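Long-range contact in universal stress protein (Burkholderia pseudomallei, PDB 4WNY), which belongs to the universal stress protein family and probably takes part in the bacterial response to stress, though its precise role is not established: residues Y6-V11 and R109-S114. Numbering follows the deposited sequence.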
loop_
_atom_site.group_PDB
_atom_site.type_symbol
_atom_site.label_atom_id
_atom_site.label_comp_id
_atom_site.label_asym_id
_atom_site.label_seq_id
_atom_site.Cartn_x
_atom_site.Cartn_y
_atom_site.Cartn_z
ATOM N N TYR A 6 -10.064 -6.330 -3.569
ATOM C CA TYR A 6 -9.659 -6.194 -2.181
ATOM C C TYR A 6 -10.499 -7.092 -1.285
ATOM O O TYR A 6 -10.719 -6.774 -0.124
ATOM C CB TYR A 6 -9.780 -4.739 -1.727
ATOM C CG TYR A 6 -8.985 -3.768 -2.568
ATOM C CD1 TYR A 6 -7.602 -3.700 -2.462
ATOM C CD2 TYR A 6 -9.616 -2.915 -3.464
ATOM C CE1 TYR A 6 -6.869 -2.814 -3.227
ATOM C CE2 TYR A 6 -8.891 -2.024 -4.234
ATOM C CZ TYR A 6 -7.518 -1.977 -4.110
ATOM O OH TYR A 6 -6.787 -1.094 -4.871
ATOM N N SER A 7 -10.962 -8.213 -1.831
ATOM C CA SER A 7 -11.829 -9.131 -1.097
ATOM C C SER A 7 -11.110 -9.799 0.069
ATOM O O SER A 7 -11.692 -9.995 1.137
ATOM C CB SER A 7 -12.388 -10.200 -2.037
ATOM O OG SER A 7 -11.338 -10.927 -2.650
ATOM N N ILE A 8 -9.846 -10.154 -0.142
ATOM C CA ILE A 8 -9.059 -10.818 0.891
ATOM C C ILE A 8 -7.745 -10.088 1.154
ATOM O O ILE A 8 -6.886 -9.985 0.276
ATOM C CB ILE A 8 -8.765 -12.283 0.515
ATOM C CG1 ILE A 8 -10.067 -13.087 0.462
ATOM C CG2 ILE A 8 -7.800 -12.904 1.513
ATOM C CD1 ILE A 8 -9.897 -14.494 -0.076
ATOM N N ILE A 9 -7.595 -9.585 2.375
ATOM C CA ILE A 9 -6.417 -8.812 2.747
ATOM C C ILE A 9 -5.507 -9.581 3.698
ATOM O O ILE A 9 -5.967 -10.162 4.683
ATOM C CB ILE A 9 -6.807 -7.483 3.416
ATOM C CG1 ILE A 9 -7.843 -6.739 2.567
ATOM C CG2 ILE A 9 -5.574 -6.626 3.649
ATOM C CD1 ILE A 9 -8.371 -5.480 3.223
ATOM N N LEU A 10 -4.213 -9.573 3.402
ATOM C CA LEU A 10 -3.221 -10.224 4.247
ATOM C C LEU A 10 -2.381 -9.177 4.975
ATOM O O LEU A 10 -1.900 -8.227 4.362
ATOM C CB LEU A 10 -2.332 -11.147 3.404
ATOM C CG LEU A 10 -1.357 -12.111 4.087
ATOM C CD1 LEU A 10 -1.084 -13.298 3.181
ATOM C CD2 LEU A 10 -0.048 -11.423 4.443
ATOM N N VAL A 11 -2.211 -9.354 6.282
ATOM C CA VAL A 11 -1.368 -8.462 7.076
ATOM C C VAL A 11 -0.329 -9.265 7.864
ATOM O O VAL A 11 -0.665 -10.224 8.561
ATOM C CB VAL A 11 -2.212 -7.586 8.037
ATOM C CG1 VAL A 11 -3.193 -8.437 8.823
ATOM C CG2 VAL A 11 -1.315 -6.780 8.972
ATOM N N ARG A 109 -0.465 -16.292 -2.298
ATOM C CA ARG A 109 -0.893 -17.100 -3.435
ATOM C C ARG A 109 -1.855 -18.206 -3.016
ATOM O O ARG A 109 -2.893 -18.410 -3.644
ATOM C CB ARG A 109 0.320 -17.712 -4.138
ATOM C CG ARG A 109 0.967 -16.807 -5.168
ATOM C CD ARG A 109 2.462 -17.058 -5.239
ATOM N NE ARG A 109 2.780 -18.479 -5.133
ATOM C CZ ARG A 109 4.003 -18.957 -4.933
ATOM N NH1 ARG A 109 5.030 -18.126 -4.814
ATOM N NH2 ARG A 109 4.201 -20.265 -4.847
ATOM N N GLU A 110 -1.502 -18.915 -1.950
ATOM C CA GLU A 110 -2.289 -20.051 -1.484
ATOM C C GLU A 110 -3.590 -19.620 -0.810
ATOM O O GLU A 110 -4.608 -20.300 -0.922
ATOM C CB GLU A 110 -1.458 -20.905 -0.527
ATOM C CG GLU A 110 -0.189 -21.468 -1.149
ATOM C CD GLU A 110 0.699 -22.165 -0.136
ATOM O OE1 GLU A 110 1.721 -22.756 -0.545
ATOM O OE2 GLU A 110 0.373 -22.122 1.069
ATOM N N ILE A 111 -3.552 -18.493 -0.109
ATOM C CA ILE A 111 -4.741 -17.971 0.557
ATOM C C ILE A 111 -5.662 -17.291 -0.455
ATOM O O ILE A 111 -6.888 -17.330 -0.329
ATOM C CB ILE A 111 -4.359 -16.984 1.686
ATOM C CG1 ILE A 111 -3.719 -17.739 2.853
ATOM C CG2 ILE A 111 -5.572 -16.204 2.172
ATOM C CD1 ILE A 111 -3.075 -16.837 3.884
ATOM N N GLY A 112 -5.062 -16.690 -1.476
ATOM C CA GLY A 112 -5.823 -15.987 -2.491
ATOM C C GLY A 112 -5.900 -14.507 -2.182
ATOM O O GLY A 112 -6.817 -13.815 -2.624
ATOM N N ALA A 113 -4.929 -14.023 -1.413
ATOM C CA ALA A 113 -4.876 -12.617 -1.043
ATOM C C ALA A 113 -4.602 -11.746 -2.261
ATOM O O ALA A 113 -3.796 -12.098 -3.123
ATOM C CB ALA A 113 -3.815 -12.386 0.023
ATOM N N SER A 114 -5.286 -10.611 -2.328
ATOM C CA SER A 114 -5.084 -9.659 -3.410
ATOM C C SER A 114 -4.371 -8.414 -2.893
ATOM O O SER A 114 -4.152 -7.455 -3.634
ATOM C CB SER A 114 -6.422 -9.286 -4.048
ATOM O OG SER A 114 -7.360 -8.890 -3.062
#
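Ser114 N donates a nearly straight hydrogen bond of 3.1 Å to Ile8 O, lying in the carbonyl plane, and Ala113 CA adds a weaker CA-H...O contact to the same oxygen. The bond ties the start of strand 8-13 to the loop that follows helix 100-111. Gly112 ends that helix with a positive phi (95°), a conformation in which a CB would jam against the preceding carbonyl oxygen, so glycine suits the bend. Across from this helix end, Ile8 and Leu10, alternate residues of the strand, both point their CB toward it. With CG1 beside the backbone N (chi1 -65°), Ile8 CG2 stands anti to that N and meets Ile111 CG2 at 4.0 Å, the two side chains crossing obliquely. Leu10 CD1 lies 4.1 Å from Ile111 CD1 with the side chains at about a right angle. Branched aliphatic groups suit this apolar seam, where Ile111 also touches Val38. Strand 8-13 is central in the parallel sheet of this Rossmann-like alpha/beta fold; the Ser114-Ile8 bond precedes its regular pairing with strand 115-120, in which Leu10 bonds to Leu115 and Val117. Ala113, with only a methyl, lets its backbone lie against Ile8 O while CB rests 3.9 Å from Leu10 CB. Ser114 OG, between backbone N and carbonyl carbon (chi1 51°), sits 3.7 Å from Tyr6 CA; a hydroxyl suits this strand entrance because it can bond to Met5 O, while Tyr6 OH bonds to Ala25 O of the second subunit.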